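Local atomic coordinates of formate dehydrogenase (Pyrobaculum aerophilum, PDB entry 1QP8), a protein that binds NADPH and, as a member of the D-2-hydroxyacid dehydrogenase family, probably reduces 2-oxoacids such as glyoxylate or hydroxypyruvate. Residues Y4-L9 with A42-K47; D84-F89 with G133-R138; D235-R240 with A247-L252. One frame throughout, in Å; residues are numbered along the deposited sequence.

Interaction 1: residues Y4-L9 with A42-K47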
loop_
_atom_site.group_PDB
_atom_site.type_symbol
_atom_site.label_atom_id
_atom_site.label_comp_id
_atom_site.label_asym_id
_atom_site.label_seq_id
_atom_site.Cartn_x
_atom_site.Cartn_y
_atom_site.Cartn_z
ATOM N N TYR A 4 13.890 32.396 20.118
ATOM C CA TYR A 4 13.552 33.067 18.873
ATOM C C TYR A 4 12.650 32.100 18.138
ATOM O O TYR A 4 12.843 30.893 18.213
ATOM C CB TYR A 4 14.818 33.320 18.065
ATOM C CG TYR A 4 14.589 33.894 16.679
ATOM C CD1 TYR A 4 14.020 35.153 16.504
ATOM C CD2 TYR A 4 14.968 33.186 15.540
ATOM C CE1 TYR A 4 13.841 35.689 15.229
ATOM C CE2 TYR A 4 14.793 33.710 14.273
ATOM C CZ TYR A 4 14.233 34.959 14.121
ATOM O OH TYR A 4 14.085 35.486 12.862
ATOM N N VAL A 5 11.645 32.622 17.451
ATOM C CA VAL A 5 10.723 31.770 16.710
ATOM C C VAL A 5 10.405 32.513 15.432
ATOM O O VAL A 5 9.960 33.660 15.469
ATOM C CB VAL A 5 9.406 31.519 17.492
ATOM C CG1 VAL A 5 8.545 30.543 16.741
ATOM C CG2 VAL A 5 9.700 30.972 18.876
ATOM N N ASN A 6 10.631 31.874 14.295
ATOM C CA ASN A 6 10.367 32.557 13.051
ATOM C C ASN A 6 9.255 31.985 12.208
ATOM O O ASN A 6 9.254 32.159 10.993
ATOM C CB ASN A 6 11.655 32.664 12.231
ATOM C CG ASN A 6 12.291 31.329 11.952
ATOM O OD1 ASN A 6 13.423 31.270 11.463
ATOM N ND2 ASN A 6 11.577 30.248 12.245
ATOM N N PHE A 7 8.291 31.321 12.832
ATOM C CA PHE A 7 7.191 30.760 12.061
ATOM C C PHE A 7 5.932 30.677 12.910
ATOM O O PHE A 7 6.028 30.673 14.146
ATOM C CB PHE A 7 7.582 29.382 11.535
ATOM C CG PHE A 7 7.764 28.353 12.609
ATOM C CD1 PHE A 7 6.693 27.555 13.014
ATOM C CD2 PHE A 7 9.005 28.170 13.209
ATOM C CE1 PHE A 7 6.859 26.587 13.995
ATOM C CE2 PHE A 7 9.182 27.205 14.190
ATOM C CZ PHE A 7 8.107 26.411 14.585
ATOM N N GLU A 8 4.765 30.623 12.255
ATOM C CA GLU A 8 3.466 30.549 12.944
ATOM C C GLU A 8 3.401 29.372 13.913
ATOM O O GLU A 8 3.598 28.230 13.516
ATOM C CB GLU A 8 2.333 30.420 11.926
ATOM C CG GLU A 8 2.001 31.704 11.186
ATOM C CD GLU A 8 0.964 32.554 11.904
ATOM O OE1 GLU A 8 -0.191 32.090 12.045
ATOM O OE2 GLU A 8 1.307 33.686 12.320
ATOM N N LEU A 9 3.116 29.643 15.179
ATOM C CA LEU A 9 3.053 28.572 16.162
ATOM C C LEU A 9 1.662 28.145 16.588
ATOM O O LEU A 9 0.828 28.976 16.922
ATOM C CB LEU A 9 3.803 28.964 17.435
ATOM C CG LEU A 9 5.314 28.815 17.557
ATOM C CD1 LEU A 9 5.703 29.096 18.989
ATOM C CD2 LEU A 9 5.738 27.411 17.182
ATOM N N ALA A 42 21.595 33.199 7.356
ATOM C CA ALA A 42 22.800 33.684 7.988
ATOM C C ALA A 42 22.527 35.070 8.557
ATOM O O ALA A 42 23.190 35.493 9.505
ATOM C CB ALA A 42 23.921 33.743 6.995
ATOM N N GLU A 43 21.546 35.769 7.988
ATOM C CA GLU A 43 21.204 37.101 8.466
ATOM C C GLU A 43 20.679 36.975 9.888
ATOM O O GLU A 43 21.012 37.788 10.748
ATOM C CB GLU A 43 20.147 37.766 7.577
ATOM C CG GLU A 43 19.827 37.033 6.284
ATOM C CD GLU A 43 21.054 36.750 5.451
ATOM O OE1 GLU A 43 21.813 37.698 5.168
ATOM O OE2 GLU A 43 21.255 35.574 5.075
ATOM N N GLU A 44 19.864 35.957 10.149
ATOM C CA GLU A 44 19.338 35.764 11.499
ATOM C C GLU A 44 20.445 35.266 12.430
ATOM O O GLU A 44 20.551 35.705 13.574
ATOM C CB GLU A 44 18.195 34.748 11.507
ATOM C CG GLU A 44 16.881 35.272 11.023
ATOM C CD GLU A 44 15.982 34.157 10.528
ATOM O OE1 GLU A 44 16.408 33.427 9.587
ATOM O OE2 GLU A 44 14.854 34.008 11.072
ATOM N N LEU A 45 21.267 34.348 11.937
ATOM C CA LEU A 45 22.340 33.812 12.755
ATOM C C LEU A 45 23.314 34.870 13.258
ATOM O O LEU A 45 23.857 34.757 14.363
ATOM C CB LEU A 45 23.094 32.725 11.990
ATOM C CG LEU A 45 22.410 31.356 12.024
ATOM C CD1 LEU A 45 23.273 30.310 11.359
ATOM C CD2 LEU A 45 22.159 30.960 13.458
ATOM N N ALA A 46 23.529 35.913 12.467
ATOM C CA ALA A 46 24.465 36.944 12.880
ATOM C C ALA A 46 23.943 37.767 14.042
ATOM O O ALA A 46 24.724 38.303 14.831
ATOM C CB ALA A 46 24.790 37.843 11.724
ATOM N N LYS A 47 22.627 37.862 14.151
ATOM C CA LYS A 47 22.020 38.638 15.223
ATOM C C LYS A 47 21.956 37.899 16.550
ATOM O O LYS A 47 21.637 38.506 17.573
ATOM C CB LYS A 47 20.610 39.059 14.831
ATOM C CG LYS A 47 20.547 39.911 13.586
ATOM C CD LYS A 47 19.104 40.186 13.233
ATOM C CE LYS A 47 18.955 41.381 12.312
ATOM N NZ LYS A 47 17.513 41.739 12.174
#
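Tyr4 opens the contact by sending its phenol out to the carboxylate of Glu44, an example of how the end of a strand, with the loop after it, and a helix distant in sequence can be joined through very few side-chain atoms. Its CG stands anti to the backbone N (chi1 174°), which extends the ring toward helix 42-47. The hydroxyl donates a hydrogen bond to Glu44: Tyr4 OH lies 2.4 Å from Glu44 OE2, a length too short to be trusted in detail at this resolution. The oxygen arrives at the edge of the ring, near its plane, and the carboxylate is turned 82° from the ring. Next in the chain, the backbone of Val5 pairs with Val24 and continues the strand pairing of 2-4 with 22-24.

At Asn6 the chain again faces the helix. Its CB comes to 3.7 Å from Glu44 OE2, so its side chain flanks the oxygen that the phenol meets, and on the loop side it touches Val37.

Glu44 spans the separation with a chain extended beyond CG, and its second oxygen, OE1, accepts a hydrogen bond from Thr41 N, just before its own helix. A phenol on one oxygen and a backbone amide on the other would restrain the carboxylate in rotation and probably favour its ionised form, though the short O-O distance is doubtful.

Interaction 2: residues D84-F89 with G133-R138. With NDP (NADPH dihydro-nicotinamide-adenine-dinucleotide phosphate), chain C.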
loop_
_atom_site.group_PDB
_atom_site.type_symbol
_atom_site.label_atom_id
_atom_site.label_comp_id
_atom_site.label_asym_id
_atom_site.label_seq_id
_atom_site.Cartn_x
_atom_site.Cartn_y
_atom_site.Cartn_z
ATOM N N ASP A 84 5.563 7.761 11.022
ATOM C CA ASP A 84 4.420 6.991 10.573
ATOM C C ASP A 84 3.825 7.537 9.293
ATOM O O ASP A 84 3.678 6.801 8.320
ATOM C CB ASP A 84 3.375 6.919 11.671
ATOM C CG ASP A 84 3.903 6.224 12.908
ATOM O OD1 ASP A 84 4.303 5.042 12.807
ATOM O OD2 ASP A 84 3.932 6.861 13.984
ATOM N N ALA A 85 3.502 8.825 9.274
ATOM C CA ALA A 85 2.907 9.442 8.088
ATOM C C ALA A 85 3.715 9.142 6.829
ATOM O O ALA A 85 3.198 8.586 5.858
ATOM C CB ALA A 85 2.792 10.953 8.287
ATOM N N VAL A 86 4.985 9.522 6.854
ATOM C CA VAL A 86 5.876 9.300 5.729
ATOM C C VAL A 86 5.973 7.808 5.405
ATOM O O VAL A 86 6.094 7.412 4.240
ATOM C CB VAL A 86 7.280 9.829 6.052
ATOM C CG1 VAL A 86 8.186 9.697 4.836
ATOM C CG2 VAL A 86 7.188 11.266 6.511
ATOM N N ALA A 87 5.930 6.984 6.448
ATOM C CA ALA A 87 6.002 5.544 6.271
ATOM C C ALA A 87 4.864 5.059 5.370
ATOM O O ALA A 87 5.121 4.502 4.300
ATOM C CB ALA A 87 5.938 4.849 7.614
ATOM N N GLU A 88 3.612 5.275 5.782
ATOM C CA GLU A 88 2.482 4.834 4.964
ATOM C C GLU A 88 2.529 5.433 3.566
ATOM O O GLU A 88 2.113 4.799 2.592
ATOM C CB GLU A 88 1.121 5.204 5.577
ATOM C CG GLU A 88 1.124 5.977 6.877
ATOM C CD GLU A 88 -0.295 6.350 7.326
ATOM O OE1 GLU A 88 -0.958 7.176 6.648
ATOM O OE2 GLU A 88 -0.751 5.813 8.357
ATOM N N PHE A 89 3.029 6.656 3.460
ATOM C CA PHE A 89 3.090 7.290 2.161
ATOM C C PHE A 89 4.036 6.532 1.225
ATOM O O PHE A 89 3.753 6.378 0.035
ATOM C CB PHE A 89 3.536 8.750 2.295
ATOM C CG PHE A 89 3.132 9.606 1.136
ATOM C CD1 PHE A 89 1.838 10.085 1.033
ATOM C CD2 PHE A 89 4.031 9.892 0.120
ATOM C CE1 PHE A 89 1.435 10.846 -0.082
ATOM C CE2 PHE A 89 3.651 10.647 -0.997
ATOM C CZ PHE A 89 2.347 11.125 -1.099
ATOM N N GLY A 133 15.741 2.718 10.458
ATOM C CA GLY A 133 15.283 3.479 11.601
ATOM C C GLY A 133 14.331 4.622 11.295
ATOM O O GLY A 133 14.566 5.434 10.405
ATOM N N GLU A 134 13.260 4.663 12.085
ATOM C CA GLU A 134 12.190 5.654 12.017
ATOM C C GLU A 134 11.274 5.410 10.842
ATOM O O GLU A 134 10.217 4.803 10.993
ATOM C CB GLU A 134 12.760 7.070 11.988
ATOM C CG GLU A 134 13.402 7.494 13.317
ATOM C CD GLU A 134 12.600 7.068 14.576
ATOM O OE1 GLU A 134 11.429 6.639 14.465
ATOM O OE2 GLU A 134 13.152 7.171 15.695
ATOM N N ILE A 135 11.673 5.887 9.673
ATOM C CA ILE A 135 10.887 5.668 8.473
ATOM C C ILE A 135 11.355 4.348 7.872
ATOM O O ILE A 135 10.572 3.397 7.740
ATOM C CB ILE A 135 11.102 6.805 7.451
ATOM C CG1 ILE A 135 10.532 8.116 8.016
ATOM C CG2 ILE A 135 10.505 6.417 6.090
ATOM C CD1 ILE A 135 10.954 9.363 7.228
ATOM N N GLY A 136 12.641 4.291 7.536
ATOM C CA GLY A 136 13.201 3.092 6.942
ATOM C C GLY A 136 12.703 1.839 7.618
ATOM O O GLY A 136 12.192 0.926 6.973
ATOM N N THR A 137 12.832 1.821 8.938
ATOM C CA THR A 137 12.418 0.688 9.747
ATOM C C THR A 137 10.944 0.323 9.662
ATOM O O THR A 137 10.601 -0.855 9.573
ATOM C CB THR A 137 12.764 0.921 11.227
ATOM O OG1 THR A 137 14.187 0.988 11.380
ATOM C CG2 THR A 137 12.224 -0.214 12.082
ATOM N N ARG A 138 10.068 1.318 9.713
ATOM C CA ARG A 138 8.639 1.042 9.655
ATOM C C ARG A 138 8.314 0.426 8.321
ATOM O O ARG A 138 7.530 -0.525 8.233
ATOM C CB ARG A 138 7.836 2.324 9.869
ATOM C CG ARG A 138 7.926 2.824 11.298
ATOM C CD ARG A 138 7.304 4.181 11.484
ATOM N NE ARG A 138 8.055 4.943 12.480
ATOM C CZ ARG A 138 7.646 5.177 13.720
ATOM N NH1 ARG A 138 6.472 4.715 14.132
ATOM N NH2 ARG A 138 8.419 5.855 14.558
HETATM P PA NDP C . 16.642 9.527 11.151
HETATM O O1A NDP C . 17.491 10.723 10.855
HETATM O O2A NDP C . 15.474 10.435 11.155
HETATM O O5B NDP C . 17.501 8.790 9.950
HETATM C C5B NDP C . 18.635 8.011 10.509
HETATM C C4B NDP C . 18.773 6.641 9.750
HETATM O O4B NDP C . 19.422 6.737 8.423
HETATM C C3B NDP C . 19.706 5.603 10.490
HETATM O O3B NDP C . 19.437 4.294 10.020
HETATM C C2B NDP C . 21.054 6.205 10.091
HETATM O O2B NDP C . 22.268 5.600 10.349
HETATM C C1B NDP C . 20.826 6.461 8.660
HETATM N N9A NDP C . 21.780 7.361 8.100
HETATM C C8A NDP C . 22.010 8.694 8.314
HETATM N N7A NDP C . 23.000 9.165 7.554
HETATM C C5A NDP C . 23.404 8.068 6.834
HETATM C C6A NDP C . 24.439 7.893 5.843
HETATM N N6A NDP C . 25.211 8.938 5.489
HETATM N N1A NDP C . 24.599 6.623 5.300
HETATM C C2A NDP C . 23.767 5.598 5.730
HETATM N N3A NDP C . 22.805 5.675 6.633
HETATM C C4A NDP C . 22.668 6.958 7.134
HETATM O O3 NDP C . 15.561 8.775 10.298
HETATM P PN NDP C . 14.238 8.967 9.345
HETATM O O1N NDP C . 13.717 7.659 8.887
HETATM O O2N NDP C . 13.169 9.771 10.022
HETATM O O5D NDP C . 14.760 9.851 8.037
HETATM C C5D NDP C . 14.861 11.287 8.183
HETATM C C4D NDP C . 15.244 11.835 6.798
HETATM O O4D NDP C . 14.174 11.550 5.864
HETATM C C3D NDP C . 15.396 13.355 6.836
HETATM O O3D NDP C . 16.735 13.670 7.183
HETATM C C2D NDP C . 14.959 13.754 5.401
HETATM O O2D NDP C . 16.079 13.817 4.504
HETATM C C1D NDP C . 13.897 12.696 5.022
HETATM N N1N NDP C . 12.451 13.186 5.224
HETATM C C2N NDP C . 11.634 13.224 4.042
HETATM C C3N NDP C . 10.301 13.672 4.215
HETATM C C7N NDP C . 9.377 13.726 2.936
HETATM O O7N NDP C . 8.190 13.929 3.107
HETATM N N7N NDP C . 9.969 13.539 1.725
HETATM C C4N NDP C . 9.721 14.082 5.477
HETATM C C5N NDP C . 10.658 13.988 6.568
HETATM C C6N NDP C . 11.951 13.569 6.491
HETATM P P2B NDP C . 23.030 6.147 11.766
HETATM O O1X NDP C . 24.261 5.288 11.615
HETATM O O2X NDP C . 23.212 7.601 11.508
HETATM O O3X NDP C . 22.110 5.822 12.843
#
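Asp84 and Arg138 supply the ionic part of this helix-to-helix contact. Arg138 NH1 lies 2.6 Å from Asp84 OD1, yet as a hydrogen bond it is weak, with an angle of 118° at the proton and the carboxylate nearly perpendicular to the guanidinium. Arg138 is gripped side-on by Glu134, with both partners close to the guanidinium plane. Its NE donates to Glu134 O at 2.6 Å, and its NH2 forms a salt bridge with Glu134 OE1 at 3.1 Å, which completes a three-residue charge network.

Apolar contacts lie beside it. The first torsion of Val86 (chi1 -176°) divides its two branches: CG1 is turned to Ile135 CD1, 3.7 Å away, while CG2 faces C4N of the nicotinamide. Ala87 CB rests on Arg138 CB at 3.9 Å.

Within this contact the cofactor is held by the backbone: Ile135 N donates to the NADPH phosphate oxygen O1N at 2.8 Å, consistent with a Rossmann GxGxxG turn that includes Gly133 and Gly136.

Helix 135-145 follows strand 126-130 of the parallel sheet and lies against helix 83-98, which also carries Glu88 into a salt bridge with Lys99 of the second subunit.

Interaction 3: residues D235-R240 with A247-L252. With NDP (NADPH dihydro-nicotinamide-adenine-dinucleotide phosphate), chain C.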
loop_
_atom_site.group_PDB
_atom_site.type_symbol
_atom_site.label_atom_id
_atom_site.label_comp_id
_atom_site.label_asym_id
_atom_site.label_seq_id
_atom_site.Cartn_x
_atom_site.Cartn_y
_atom_site.Cartn_z
ATOM N N ASP A 235 8.421 11.502 -3.854
ATOM C CA ASP A 235 7.688 12.592 -3.244
ATOM C C ASP A 235 8.654 13.735 -3.034
ATOM O O ASP A 235 8.260 14.811 -2.601
ATOM C CB ASP A 235 7.131 12.167 -1.894
ATOM C CG ASP A 235 6.454 13.305 -1.162
ATOM O OD1 ASP A 235 6.939 13.717 -0.077
ATOM O OD2 ASP A 235 5.432 13.785 -1.694
ATOM N N VAL A 236 9.925 13.506 -3.339
ATOM C CA VAL A 236 10.926 14.549 -3.146
ATOM C C VAL A 236 11.719 14.806 -4.413
ATOM O O VAL A 236 11.992 13.887 -5.175
ATOM C CB VAL A 236 11.883 14.176 -2.033
ATOM C CG1 VAL A 236 12.615 15.423 -1.549
ATOM C CG2 VAL A 236 11.115 13.534 -0.915
ATOM N N TRP A 237 12.116 16.050 -4.640
ATOM C CA TRP A 237 12.814 16.342 -5.873
ATOM C C TRP A 237 14.018 17.246 -5.785
ATOM O O TRP A 237 14.154 18.017 -4.835
ATOM C CB TRP A 237 11.817 16.931 -6.860
ATOM C CG TRP A 237 10.677 16.034 -7.059
ATOM C CD1 TRP A 237 9.554 15.930 -6.276
ATOM C CD2 TRP A 237 10.591 14.998 -8.036
ATOM N NE1 TRP A 237 8.779 14.878 -6.711
ATOM C CE2 TRP A 237 9.393 14.288 -7.788
ATOM C CE3 TRP A 237 11.413 14.596 -9.098
ATOM C CZ2 TRP A 237 9.002 13.197 -8.562
ATOM C CZ3 TRP A 237 11.019 13.512 -9.868
ATOM C CH2 TRP A 237 9.824 12.826 -9.594
ATOM N N TRP A 238 14.885 17.153 -6.794
ATOM C CA TRP A 238 16.085 17.982 -6.840
ATOM C C TRP A 238 15.684 19.442 -6.873
ATOM O O TRP A 238 16.364 20.289 -6.310
ATOM C CB TRP A 238 16.925 17.631 -8.065
ATOM C CG TRP A 238 17.393 16.221 -8.010
ATOM C CD1 TRP A 238 18.507 15.749 -7.384
ATOM C CD2 TRP A 238 16.699 15.075 -8.512
ATOM N NE1 TRP A 238 18.551 14.380 -7.459
ATOM C CE2 TRP A 238 17.453 13.939 -8.147
ATOM C CE3 TRP A 238 15.511 14.897 -9.234
ATOM C CZ2 TRP A 238 17.057 12.639 -8.478
ATOM C CZ3 TRP A 238 15.113 13.599 -9.566
ATOM C CH2 TRP A 238 15.887 12.488 -9.186
ATOM N N GLY A 239 14.564 19.732 -7.523
ATOM C CA GLY A 239 14.089 21.098 -7.595
ATOM C C GLY A 239 13.723 21.636 -6.227
ATOM O O GLY A 239 13.463 22.833 -6.084
ATOM N N ARG A 240 13.683 20.755 -5.231
ATOM C CA ARG A 240 13.374 21.150 -3.863
ATOM C C ARG A 240 12.353 22.272 -3.778
ATOM O O ARG A 240 12.724 23.428 -3.578
ATOM C CB ARG A 240 14.655 21.611 -3.156
ATOM C CG ARG A 240 15.204 20.629 -2.155
ATOM C CD ARG A 240 16.398 21.174 -1.392
ATOM N NE ARG A 240 16.682 20.328 -0.233
ATOM C CZ ARG A 240 15.939 20.299 0.873
ATOM N NH1 ARG A 240 14.868 21.081 0.981
ATOM N NH2 ARG A 240 16.248 19.467 1.859
ATOM N N ALA A 247 10.352 18.993 -14.189
ATOM C CA ALA A 247 9.247 18.671 -15.069
ATOM C C ALA A 247 9.599 17.616 -16.108
ATOM O O ALA A 247 8.732 16.862 -16.552
ATOM C CB ALA A 247 8.782 19.919 -15.752
ATOM N N GLU A 248 10.857 17.556 -16.520
ATOM C CA GLU A 248 11.220 16.557 -17.507
ATOM C C GLU A 248 11.028 15.144 -16.979
ATOM O O GLU A 248 11.002 14.186 -17.751
ATOM C CB GLU A 248 12.656 16.734 -17.967
ATOM C CG GLU A 248 13.683 16.770 -16.873
ATOM C CD GLU A 248 15.031 17.188 -17.421
ATOM O OE1 GLU A 248 15.629 16.412 -18.198
ATOM O OE2 GLU A 248 15.484 18.305 -17.095
ATOM N N PHE A 249 10.901 15.002 -15.662
ATOM C CA PHE A 249 10.691 13.685 -15.092
ATOM C C PHE A 249 9.212 13.360 -15.151
ATOM O O PHE A 249 8.819 12.255 -15.531
ATOM C CB PHE A 249 11.156 13.622 -13.633
ATOM C CG PHE A 249 12.632 13.324 -13.466
ATOM C CD1 PHE A 249 13.573 14.348 -13.460
ATOM C CD2 PHE A 249 13.077 12.013 -13.342
ATOM C CE1 PHE A 249 14.929 14.065 -13.336
ATOM C CE2 PHE A 249 14.430 11.727 -13.218
ATOM C CZ PHE A 249 15.355 12.753 -13.217
ATOM N N PHE A 250 8.395 14.343 -14.795
ATOM C CA PHE A 250 6.952 14.164 -14.765
ATOM C C PHE A 250 6.330 13.780 -16.112
ATOM O O PHE A 250 5.246 13.184 -16.160
ATOM C CB PHE A 250 6.304 15.436 -14.215
ATOM C CG PHE A 250 6.980 15.961 -12.973
ATOM C CD1 PHE A 250 7.056 17.333 -12.730
ATOM C CD2 PHE A 250 7.605 15.088 -12.083
ATOM C CE1 PHE A 250 7.752 17.823 -11.633
ATOM C CE2 PHE A 250 8.300 15.571 -10.990
ATOM C CZ PHE A 250 8.380 16.947 -10.759
ATOM N N SER A 251 7.013 14.099 -17.205
ATOM C CA SER A 251 6.486 13.776 -18.524
ATOM C C SER A 251 6.924 12.387 -18.974
ATOM O O SER A 251 6.593 11.945 -20.088
ATOM C CB SER A 251 6.952 14.798 -19.546
ATOM O OG SER A 251 8.359 14.747 -19.643
ATOM N N LEU A 252 7.693 11.704 -18.129
ATOM C CA LEU A 252 8.115 10.350 -18.463
ATOM C C LEU A 252 7.006 9.451 -17.947
ATOM O O LEU A 252 6.556 9.576 -16.808
ATOM C CB LEU A 252 9.465 10.025 -17.819
ATOM C CG LEU A 252 10.634 10.699 -18.567
ATOM C CD1 LEU A 252 11.913 10.768 -17.727
ATOM C CD2 LEU A 252 10.875 9.914 -19.851
HETATM P PA NDP C . 16.642 9.527 11.151
HETATM O O1A NDP C . 17.491 10.723 10.855
HETATM O O2A NDP C . 15.474 10.435 11.155
HETATM O O5B NDP C . 17.501 8.790 9.950
HETATM C C5B NDP C . 18.635 8.011 10.509
HETATM C C4B NDP C . 18.773 6.641 9.750
HETATM O O4B NDP C . 19.422 6.737 8.423
HETATM C C3B NDP C . 19.706 5.603 10.490
HETATM O O3B NDP C . 19.437 4.294 10.020
HETATM C C2B NDP C . 21.054 6.205 10.091
HETATM O O2B NDP C . 22.268 5.600 10.349
HETATM C C1B NDP C . 20.826 6.461 8.660
HETATM N N9A NDP C . 21.780 7.361 8.100
HETATM C C8A NDP C . 22.010 8.694 8.314
HETATM N N7A NDP C . 23.000 9.165 7.554
HETATM C C5A NDP C . 23.404 8.068 6.834
HETATM C C6A NDP C . 24.439 7.893 5.843
HETATM N N6A NDP C . 25.211 8.938 5.489
HETATM N N1A NDP C . 24.599 6.623 5.300
HETATM C C2A NDP C . 23.767 5.598 5.730
HETATM N N3A NDP C . 22.805 5.675 6.633
HETATM C C4A NDP C . 22.668 6.958 7.134
HETATM O O3 NDP C . 15.561 8.775 10.298
HETATM P PN NDP C . 14.238 8.967 9.345
HETATM O O1N NDP C . 13.717 7.659 8.887
HETATM O O2N NDP C . 13.169 9.771 10.022
HETATM O O5D NDP C . 14.760 9.851 8.037
HETATM C C5D NDP C . 14.861 11.287 8.183
HETATM C C4D NDP C . 15.244 11.835 6.798
HETATM O O4D NDP C . 14.174 11.550 5.864
HETATM C C3D NDP C . 15.396 13.355 6.836
HETATM O O3D NDP C . 16.735 13.670 7.183
HETATM C C2D NDP C . 14.959 13.754 5.401
HETATM O O2D NDP C . 16.079 13.817 4.504
HETATM C C1D NDP C . 13.897 12.696 5.022
HETATM N N1N NDP C . 12.451 13.186 5.224
HETATM C C2N NDP C . 11.634 13.224 4.042
HETATM C C3N NDP C . 10.301 13.672 4.215
HETATM C C7N NDP C . 9.377 13.726 2.936
HETATM O O7N NDP C . 8.190 13.929 3.107
HETATM N N7N NDP C . 9.969 13.539 1.725
HETATM C C4N NDP C . 9.721 14.082 5.477
HETATM C C5N NDP C . 10.658 13.988 6.568
HETATM C C6N NDP C . 11.951 13.569 6.491
HETATM P P2B NDP C . 23.030 6.147 11.766
HETATM O O1X NDP C . 24.261 5.288 11.615
HETATM O O2X NDP C . 23.212 7.601 11.508
HETATM O O3X NDP C . 22.110 5.822 12.843
#
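Trp237 and Phe250 make a T-shaped pair within an aromatic cluster of four residues. The phenyl ring comes in edge first, its CE2 poised 3.3 Å above one face of the Trp237 indole and toward the rim of the six-membered ring. The planes stand at 87°, the centroids are 4.7 Å apart, and Phe250 CE2 comes within 3.4 Å of Trp237 CH2. A narrow ring edge thus serves as the bump, and the broad indole face receives it.

Phe249 bridges the two tryptophans, meeting the six-membered ring of each. Phe249 CB approaches Trp237 CZ3 obliquely, at 3.8 Å, whereas the ring farther out turns a face to Trp238. There Trp238 CZ3 is 3.8 Å from Phe249 CZ; the planes are near parallel but slid so far apart that overlap is slight. Trp238 therefore covers the outer rim of the phenyl more than its centre.

The two indoles are turned oppositely about their second torsions, chi2 being 84° in Trp237 and -86° in Trp238: the first offers a face to Phe250, the second lies nearly parallel to Phe249. Both indoles meet the same helix, 247-250, and the type I turn that starts at Trp237 is closed by Arg240 N donating to Trp237 O at 2.8 Å. The polar corners of the indoles are satisfied elsewhere: Trp237 NE1 bonds to Thr258 O and Trp238 NE1 to Leu215 O. Leu221 of helix 217-226 packs on Phe249, and Met108 of the second subunit on Phe250.

Just before the cluster the chain leaves strand 231-234 through Asp235, a residue of the NADPH site, whose OD1 accepts from Ala262 N and lies near the nicotinamide carboxamide. A cofactor-lining loop at the carboxyl end of a parallel strand is characteristic of the Rossmann fold.

In the fold
From the N terminus the three contacts follow one another in series, none nested within or crossing another. Interaction 1 closes a loop of 32 intervening residues, joining the end of strand 2-4 to helix 42-47, about 17 Å from interaction 2 and about 15 Å from interaction 3 between nearest atoms. Interaction 2 spans 43 residues and ties helix 83-98 to the helix after the first strand of the nucleotide-binding sheet. Interaction 3 closes over just six residues, folding the loop after strand 231-234 onto helix 247-250. The last two meet where Phe89 CE2 packs 3.7 Å from Asp235 OD2, and both reach NADPH and the second subunit.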